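Amine oxidase domain-containing protein (Pyrococcus furiosus, PDB 3NRN) is of unknown function but binds AMP and, as in related flavin-containing amine oxidases, is probably an oxidoreductase. Local coordinates at residues A[77-82]-A[282-287]; A[268-273]-A[319-324]; A[298-303]-A[312-317]. All coordinates share one frame; numbering follows the deposited sequence.

Interaction 1: residues A[77-82]-A[282-287]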
loop_
_atom_site.group_PDB
_atom_site.type_symbol
_atom_site.label_atom_id
_atom_site.label_comp_id
_atom_site.label_asym_id
_atom_site.label_seq_id
_atom_site.Cartn_x
_atom_site.Cartn_y
_atom_site.Cartn_z
ATOM N N GLU A 77 10.803 13.771 1.932
ATOM C CA GLU A 77 11.249 13.926 0.555
ATOM C C GLU A 77 10.861 12.749 -0.307
ATOM O O GLU A 77 11.392 11.645 -0.155
ATOM C CB GLU A 77 12.762 14.124 0.479
ATOM C CG GLU A 77 13.277 14.120 -0.955
ATOM C CD GLU A 77 14.658 14.721 -1.089
ATOM O OE1 GLU A 77 15.568 14.292 -0.349
ATOM O OE2 GLU A 77 14.832 15.621 -1.938
ATOM N N ILE A 78 9.933 13.012 -1.223
ATOM C CA ILE A 78 9.422 12.016 -2.151
ATOM C C ILE A 78 9.765 12.482 -3.561
ATOM O O ILE A 78 9.389 13.582 -3.953
ATOM C CB ILE A 78 7.893 11.916 -2.052
ATOM C CG1 ILE A 78 7.486 11.559 -0.624
ATOM C CG2 ILE A 78 7.373 10.880 -3.047
ATOM C CD1 ILE A 78 5.997 11.713 -0.367
ATOM N N VAL A 79 10.455 11.645 -4.330
ATOM C CA VAL A 79 10.818 12.023 -5.693
ATOM C C VAL A 79 10.237 11.060 -6.725
ATOM O O VAL A 79 10.542 9.865 -6.708
ATOM C CB VAL A 79 12.358 12.063 -5.873
ATOM C CG1 VAL A 79 12.704 12.429 -7.315
ATOM C CG2 VAL A 79 12.974 13.060 -4.894
ATOM N N ASN A 80 9.404 11.584 -7.623
ATOM C CA ASN A 80 8.799 10.765 -8.666
ATOM C C ASN A 80 9.848 10.067 -9.520
ATOM O O ASN A 80 10.911 10.621 -9.790
ATOM C CB ASN A 80 7.908 11.609 -9.583
ATOM C CG ASN A 80 6.597 11.999 -8.929
ATOM O OD1 ASN A 80 6.130 11.337 -7.997
ATOM N ND2 ASN A 80 5.984 13.070 -9.431
ATOM N N SER A 81 9.526 8.847 -9.943
ATOM C CA SER A 81 10.404 8.038 -10.783
ATOM C C SER A 81 10.650 8.714 -12.136
ATOM O O SER A 81 9.689 9.136 -12.781
ATOM C CB SER A 81 9.760 6.669 -11.024
ATOM O OG SER A 81 9.546 5.977 -9.810
ATOM N N ASN A 82 11.921 8.800 -12.554
ATOM C CA ASN A 82 12.308 9.406 -13.839
ATOM C C ASN A 82 11.232 8.993 -14.835
ATOM O O ASN A 82 10.223 9.688 -14.966
ATOM C CB ASN A 82 13.688 8.899 -14.294
ATOM C CG ASN A 82 14.804 9.262 -13.332
ATOM O OD1 ASN A 82 14.818 8.826 -12.184
ATOM N ND2 ASN A 82 15.755 10.063 -13.805
ATOM N N ILE A 282 19.075 0.581 -12.460
ATOM C CA ILE A 282 17.862 1.064 -13.106
ATOM C C ILE A 282 17.495 2.497 -12.732
ATOM O O ILE A 282 16.751 3.162 -13.452
ATOM C CB ILE A 282 16.667 0.119 -12.808
ATOM C CG1 ILE A 282 16.368 0.097 -11.311
ATOM C CG2 ILE A 282 16.996 -1.303 -13.272
ATOM C CD1 ILE A 282 15.164 -0.754 -10.946
ATOM N N GLY A 283 18.024 2.975 -11.612
ATOM C CA GLY A 283 17.724 4.330 -11.183
ATOM C C GLY A 283 16.339 4.458 -10.570
ATOM O O GLY A 283 15.691 3.453 -10.278
ATOM N N ASN A 284 15.885 5.695 -10.380
ATOM C CA ASN A 284 14.571 5.952 -9.793
ATOM C C ASN A 284 13.442 5.653 -10.772
ATOM O O ASN A 284 12.966 6.545 -11.478
ATOM C CB ASN A 284 14.467 7.411 -9.334
ATOM C CG ASN A 284 13.158 7.705 -8.622
ATOM O OD1 ASN A 284 12.327 6.816 -8.433
ATOM N ND2 ASN A 284 12.969 8.959 -8.221
ATOM N N THR A 285 13.015 4.395 -10.801
ATOM C CA THR A 285 11.932 3.956 -11.677
ATOM C C THR A 285 11.523 2.552 -11.236
ATOM O O THR A 285 12.140 1.971 -10.342
ATOM C CB THR A 285 12.399 3.884 -13.157
ATOM O OG1 THR A 285 13.111 5.077 -13.495
ATOM C CG2 THR A 285 11.208 3.764 -14.096
ATOM N N ILE A 286 10.472 2.018 -11.845
ATOM C CA ILE A 286 10.038 0.663 -11.537
ATOM C C ILE A 286 10.077 -0.103 -12.851
ATOM O O ILE A 286 9.878 0.477 -13.917
ATOM C CB ILE A 286 8.602 0.614 -10.983
ATOM C CG1 ILE A 286 7.648 1.334 -11.935
ATOM C CG2 ILE A 286 8.562 1.218 -9.595
ATOM C CD1 ILE A 286 6.203 1.304 -11.487
ATOM N N VAL A 287 10.343 -1.399 -12.778
ATOM C CA VAL A 287 10.395 -2.213 -13.983
ATOM C C VAL A 287 9.391 -3.353 -13.921
ATOM O O VAL A 287 9.483 -4.221 -13.056
ATOM C CB VAL A 287 11.801 -2.822 -14.200
ATOM C CG1 VAL A 287 11.813 -3.662 -15.479
ATOM C CG2 VAL A 287 12.841 -1.715 -14.275
#
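S81 and T285 bring the two backbones to 4.4 Å between their CA atoms, where the chain leaving strand 78-80 passes the loop that leads into strand 286-288. That loop bends in an inverse gamma turn centred on N284, and the contact joins the small antiparallel sheet of strands 56-57, 182-184 and 78-80 to the larger mixed sheet. It is a good example of an asparagine amide closing a seam between two sheets. CG of N284 is anti to its backbone N (chi1 -176°), and the amide beyond it meets strand 78-80 at V79. There N284 ND2 donates an almost straight hydrogen bond (174°) to V79 O at 3.0 Å. The acceptor lies in the plane of the N284 amide, whereas ND2 stands well above the V79 carbonyl plane, 61° out of it. V79 CG1 closes against the same nitrogen, 3.6 Å from N284 ND2. On the other branch of the amide, S81 OG sits 3.2 Å from N284 OD1 and is also within weak hydrogen-bonding reach of P181 O. The S81 backbone also pairs with P181, tying this residue to the segment before strand 182-184. S81 CB packs 3.5 Å from T285 CA. Past the strand, the N82 backbone N makes a short, poorly angled and therefore weak hydrogen bond to the N284 carbonyl O, at 2.7 Å.

Interaction 2: residues A[268-273]-A[319-324]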
loop_
_atom_site.group_PDB
_atom_site.type_symbol
_atom_site.label_atom_id
_atom_site.label_comp_id
_atom_site.label_asym_id
_atom_site.label_seq_id
_atom_site.Cartn_x
_atom_site.Cartn_y
_atom_site.Cartn_z
ATOM N N GLU A 268 -1.577 -13.216 -0.558
ATOM C CA GLU A 268 -0.170 -13.200 -0.187
ATOM C C GLU A 268 0.771 -12.704 -1.274
ATOM O O GLU A 268 0.455 -12.734 -2.465
ATOM C CB GLU A 268 0.293 -14.589 0.255
ATOM C CG GLU A 268 -0.039 -14.947 1.690
ATOM C CD GLU A 268 -1.282 -15.800 1.802
ATOM O OE1 GLU A 268 -1.320 -16.873 1.158
ATOM O OE2 GLU A 268 -2.215 -15.403 2.531
ATOM N N GLY A 269 1.942 -12.254 -0.837
ATOM C CA GLY A 269 2.952 -11.765 -1.752
ATOM C C GLY A 269 4.338 -12.098 -1.227
ATOM O O GLY A 269 4.521 -12.375 -0.040
ATOM N N ILE A 270 5.321 -12.086 -2.117
ATOM C CA ILE A 270 6.683 -12.372 -1.723
ATOM C C ILE A 270 7.564 -11.228 -2.176
ATOM O O ILE A 270 7.440 -10.740 -3.301
ATOM C CB ILE A 270 7.201 -13.709 -2.336
ATOM C CG1 ILE A 270 6.368 -14.881 -1.806
ATOM C CG2 ILE A 270 8.671 -13.916 -1.975
ATOM C CD1 ILE A 270 6.897 -16.253 -2.175
ATOM N N LYS A 271 8.437 -10.789 -1.278
ATOM C CA LYS A 271 9.364 -9.707 -1.559
ATOM C C LYS A 271 10.782 -10.252 -1.596
ATOM O O LYS A 271 11.186 -11.023 -0.726
ATOM C CB LYS A 271 9.261 -8.627 -0.484
ATOM C CG LYS A 271 8.368 -7.455 -0.856
ATOM C CD LYS A 271 8.077 -6.580 0.352
ATOM C CE LYS A 271 9.352 -6.099 1.035
ATOM N NZ LYS A 271 9.029 -5.468 2.350
ATOM N N PHE A 272 11.528 -9.853 -2.615
ATOM C CA PHE A 272 12.905 -10.287 -2.777
ATOM C C PHE A 272 13.829 -9.092 -2.617
ATOM O O PHE A 272 13.723 -8.109 -3.345
ATOM C CB PHE A 272 13.096 -10.916 -4.162
ATOM C CG PHE A 272 12.339 -12.200 -4.348
ATOM C CD1 PHE A 272 12.927 -13.420 -4.032
ATOM C CD2 PHE A 272 11.020 -12.189 -4.797
ATOM C CE1 PHE A 272 12.214 -14.613 -4.161
ATOM C CE2 PHE A 272 10.298 -13.375 -4.928
ATOM C CZ PHE A 272 10.896 -14.589 -4.609
ATOM N N ASN A 273 14.724 -9.175 -1.645
ATOM C CA ASN A 273 15.682 -8.106 -1.399
ATOM C C ASN A 273 17.004 -8.616 -1.974
ATOM O O ASN A 273 17.565 -9.588 -1.474
ATOM C CB ASN A 273 15.790 -7.855 0.106
ATOM C CG ASN A 273 14.448 -7.476 0.733
ATOM O OD1 ASN A 273 13.985 -6.348 0.592
ATOM N ND2 ASN A 273 13.816 -8.428 1.415
HETATM N N MSE A 319 6.445 -10.185 -5.878
HETATM C CA MSE A 319 5.845 -11.336 -6.535
HETATM C C MSE A 319 4.509 -11.633 -5.868
HETATM O O MSE A 319 4.453 -11.857 -4.660
HETATM C CB MSE A 319 6.753 -12.579 -6.411
HETATM C CG MSE A 319 6.175 -13.868 -7.045
HETATM SE SE MSE A 319 6.957 -15.467 -6.547
HETATM C CE MSE A 319 5.981 -15.873 -5.180
ATOM N N ALA A 320 3.436 -11.608 -6.649
ATOM C CA ALA A 320 2.121 -11.945 -6.120
ATOM C C ALA A 320 2.169 -13.472 -5.978
ATOM O O ALA A 320 2.451 -14.182 -6.947
ATOM C CB ALA A 320 1.035 -11.528 -7.108
ATOM N N LEU A 321 1.916 -13.987 -4.780
ATOM C CA LEU A 321 1.987 -15.434 -4.585
ATOM C C LEU A 321 0.837 -16.211 -5.227
ATOM O O LEU A 321 1.050 -17.264 -5.830
ATOM C CB LEU A 321 2.051 -15.766 -3.093
ATOM C CG LEU A 321 2.169 -17.255 -2.746
ATOM C CD1 LEU A 321 3.458 -17.828 -3.311
ATOM C CD2 LEU A 321 2.131 -17.421 -1.239
ATOM N N LYS A 322 -0.376 -15.685 -5.104
ATOM C CA LYS A 322 -1.548 -16.354 -5.647
ATOM C C LYS A 322 -1.624 -17.714 -4.958
ATOM O O LYS A 322 -1.529 -17.782 -3.730
ATOM C CB LYS A 322 -1.410 -16.486 -7.170
ATOM C CG LYS A 322 -1.187 -15.126 -7.842
ATOM C CD LYS A 322 -1.149 -15.192 -9.366
ATOM C CE LYS A 322 -1.021 -13.789 -9.957
ATOM N NZ LYS A 322 -1.028 -13.770 -11.450
ATOM N N ASN A 323 -1.783 -18.794 -5.719
ATOM C CA ASN A 323 -1.843 -20.123 -5.109
ATOM C C ASN A 323 -0.501 -20.838 -5.183
ATOM O O ASN A 323 -0.434 -22.050 -5.022
ATOM C CB ASN A 323 -2.918 -20.985 -5.779
ATOM C CG ASN A 323 -4.316 -20.463 -5.532
ATOM O OD1 ASN A 323 -4.660 -20.115 -4.409
ATOM N ND2 ASN A 323 -5.130 -20.412 -6.579
ATOM N N GLY A 324 0.568 -20.082 -5.412
ATOM C CA GLY A 324 1.885 -20.686 -5.514
ATOM C C GLY A 324 2.387 -21.329 -4.238
ATOM O O GLY A 324 1.885 -21.042 -3.148
HETATM O O HOH W 1 -1.398 -13.243 -4.201
HETATM O O HOH W 2 -2.135 -15.743 -1.987
#
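In L321, CG stands anti to the backbone N (chi1 -178°) and chi2 of 62° places L321 CD1 3.9 Å from I270 CD1, while the other branch, CD2, rests 3.7 Å from E268 CB. M319, a selenomethionine, also has CG anti to its backbone N, and its side chain runs alongside that of I270, pointing the same way. I270 and M319 belong to neighbouring antiparallel strands, 269-277 and 312-320, of the mixed sheet; E268 precedes the first, and L321 follows the second and begins a type II' turn that runs to G324. The contact illustrates how strand pairing gives way to a turn. I270 and M319 form a hydrogen-bonded pair, with I270 N to M319 O at 2.7 Å and M319 N to I270 O at 2.8 Å. G269 and A320 follow as a non-hydrogen-bonded pair, and L321 N then donates a hydrogen bond to E268 O at 3.0 Å. On the face carrying I270 and M319, helix 326-340 covers the side chains, with A329 touching I270, M319 and L321. F272 meets M319 at the edge of its ring, F272 CE2 lying 3.9 Å from M319 CB near the ring plane, and W334 of that helix packs edge-to-face with the same ring. Beyond L321, K322 takes the positive phi (60°) of the second position of the turn, and water bridges the two backbones. One water accepts from K322 N and sits beside E268 O; a second accepts a hydrogen bond from E268 N at 3.0 Å and lies 2.8 Å from K322 O.

Interaction 3: residues A[298-303]-A[312-317]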
loop_
_atom_site.group_PDB
_atom_site.type_symbol
_atom_site.label_atom_id
_atom_site.label_comp_id
_atom_site.label_asym_id
_atom_site.label_seq_id
_atom_site.Cartn_x
_atom_site.Cartn_y
_atom_site.Cartn_z
ATOM N N ASN A 298 12.041 -2.605 -8.227
ATOM C CA ASN A 298 12.505 -1.229 -8.161
ATOM C C ASN A 298 13.907 -1.206 -7.556
ATOM O O ASN A 298 14.463 -2.257 -7.224
ATOM C CB ASN A 298 11.531 -0.372 -7.328
ATOM C CG ASN A 298 11.724 -0.536 -5.820
ATOM O OD1 ASN A 298 12.166 -1.577 -5.344
ATOM N ND2 ASN A 298 11.372 0.501 -5.066
ATOM N N GLU A 299 14.467 -0.010 -7.419
ATOM C CA GLU A 299 15.807 0.172 -6.865
ATOM C C GLU A 299 15.764 1.382 -5.929
ATOM O O GLU A 299 16.214 2.473 -6.278
ATOM C CB GLU A 299 16.792 0.400 -8.015
ATOM C CG GLU A 299 18.236 0.614 -7.611
ATOM C CD GLU A 299 19.166 0.591 -8.813
ATOM O OE1 GLU A 299 19.789 -0.460 -9.074
ATOM O OE2 GLU A 299 19.260 1.620 -9.509
ATOM N N PRO A 300 15.234 1.189 -4.711
ATOM C CA PRO A 300 15.103 2.242 -3.695
ATOM C C PRO A 300 16.345 3.077 -3.390
ATOM O O PRO A 300 16.230 4.266 -3.089
ATOM C CB PRO A 300 14.574 1.482 -2.474
ATOM C CG PRO A 300 15.135 0.112 -2.654
ATOM C CD PRO A 300 14.954 -0.137 -4.131
ATOM N N SER A 301 17.524 2.469 -3.477
ATOM C CA SER A 301 18.768 3.186 -3.201
ATOM C C SER A 301 19.130 4.151 -4.331
ATOM O O SER A 301 20.098 4.901 -4.231
ATOM C CB SER A 301 19.915 2.194 -2.997
ATOM O OG SER A 301 20.148 1.452 -4.180
ATOM N N ALA A 302 18.350 4.125 -5.405
ATOM C CA ALA A 302 18.591 5.010 -6.537
ATOM C C ALA A 302 18.336 6.457 -6.132
ATOM O O ALA A 302 18.691 7.379 -6.863
ATOM C CB ALA A 302 17.694 4.627 -7.705
ATOM N N LEU A 303 17.705 6.648 -4.973
ATOM C CA LEU A 303 17.424 7.988 -4.455
ATOM C C LEU A 303 18.242 8.197 -3.189
ATOM O O LEU A 303 19.011 9.150 -3.080
ATOM C CB LEU A 303 15.931 8.167 -4.132
ATOM C CG LEU A 303 15.567 9.447 -3.353
ATOM C CD1 LEU A 303 15.960 10.674 -4.160
ATOM C CD2 LEU A 303 14.077 9.485 -3.045
ATOM N N TYR A 312 27.270 -1.324 -2.823
ATOM C CA TYR A 312 26.137 -2.140 -3.232
ATOM C C TYR A 312 24.909 -1.324 -3.595
ATOM O O TYR A 312 24.754 -0.179 -3.173
ATOM C CB TYR A 312 25.759 -3.115 -2.119
ATOM C CG TYR A 312 26.600 -4.363 -2.072
ATOM C CD1 TYR A 312 26.499 -5.327 -3.072
ATOM C CD2 TYR A 312 27.482 -4.593 -1.018
ATOM C CE1 TYR A 312 27.255 -6.491 -3.022
ATOM C CE2 TYR A 312 28.245 -5.753 -0.959
ATOM C CZ TYR A 312 28.125 -6.698 -1.963
ATOM O OH TYR A 312 28.872 -7.854 -1.902
ATOM N N THR A 313 24.045 -1.931 -4.396
ATOM C CA THR A 313 22.797 -1.315 -4.802
ATOM C C THR A 313 21.715 -2.238 -4.249
ATOM O O THR A 313 21.893 -3.458 -4.216
ATOM C CB THR A 313 22.670 -1.244 -6.329
ATOM O OG1 THR A 313 23.790 -0.536 -6.872
ATOM C CG2 THR A 313 21.391 -0.529 -6.715
ATOM N N LEU A 314 20.607 -1.659 -3.802
ATOM C CA LEU A 314 19.518 -2.444 -3.248
ATOM C C LEU A 314 18.387 -2.606 -4.259
ATOM O O LEU A 314 17.832 -1.626 -4.748
ATOM C CB LEU A 314 18.999 -1.785 -1.963
ATOM C CG LEU A 314 17.758 -2.371 -1.279
ATOM C CD1 LEU A 314 17.904 -3.877 -1.118
ATOM C CD2 LEU A 314 17.562 -1.699 0.081
ATOM N N ILE A 315 18.069 -3.854 -4.586
ATOM C CA ILE A 315 16.997 -4.155 -5.526
ATOM C C ILE A 315 15.884 -4.868 -4.766
ATOM O O ILE A 315 16.149 -5.785 -3.989
ATOM C CB ILE A 315 17.486 -5.083 -6.667
ATOM C CG1 ILE A 315 18.425 -4.316 -7.600
ATOM C CG2 ILE A 315 16.284 -5.652 -7.438
ATOM C CD1 ILE A 315 17.753 -3.213 -8.385
HETATM N N MSE A 316 14.646 -4.436 -4.980
HETATM C CA MSE A 316 13.498 -5.057 -4.323
HETATM C C MSE A 316 12.507 -5.490 -5.388
HETATM O O MSE A 316 12.059 -4.672 -6.193
HETATM C CB MSE A 316 12.808 -4.080 -3.357
HETATM C CG MSE A 316 13.551 -3.800 -2.040
HETATM SE SE MSE A 316 12.544 -2.746 -0.935
HETATM C CE MSE A 316 13.582 -2.620 0.491
ATOM N N ALA A 317 12.176 -6.777 -5.398
ATOM C CA ALA A 317 11.234 -7.313 -6.369
ATOM C C ALA A 317 9.990 -7.807 -5.653
ATOM O O ALA A 317 10.065 -8.339 -4.544
ATOM C CB ALA A 317 11.871 -8.458 -7.157
#
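N298 ends its strand in an antiparallel, hydrogen-bonded pair with M316, N298 N giving to M316 O at 2.9 Å and M316 N returning to N298 O at 3.1 Å. The two strands, 296-298 and 312-320, are the arms of a beta-hairpin with a long connection, and the contact exemplifies how pairing is prolonged by other means once the first arm leaves the sheet. The N298 side chain lies beside that of M316, with N298 OD1 3.3 Å from M316 CB, and its ND2 bonds to L54 O. E299 departs from the strand. Its CA makes a CH···O contact with L314 O, and E299 CB packs 3.8 Å from I315 CD1, while OE1 accepts from R281 N and OE2 from I282 N and G283 N. An alanine here would probably leave those three backbone N-H groups without their acceptor and the loop around them freer to move. P300 opens a 3-10 turn and crosses L314 at about a right angle; P300 CG lies 3.9 Å from L314 CG and 4.2 Å from SE of selenomethionine M316. S301 appears to stand in for a strand carbonyl: S301 OG, between the backbone N and carbonyl carbon (chi1 63°), accepts from L314 N at 3.2 Å, nearly straight at 172°.

All three contacts reach the seven-stranded mixed sheet. Along the chain, interaction 1 closes before interaction 3 opens, and interaction 3 falls between the two segments of interaction 2. Interactions 2 and 3, centres about 18 Å apart, share strand 312-320, interaction 3 using its first six residues and interaction 2 its last two; F272 N to A317 O couples them. Interactions 1 and 3, centres about 10 Å apart, touch through the E299 carboxylate and through A302, which packs on G283 and N284. Interactions 1 and 2 do not touch. Interactions 3 and 2 join neighbouring strands 296-298, 312-320 and 269-277, helix 326-340 covering a face of interaction 2, while interaction 1 links the mixed sheet to the small antiparallel one.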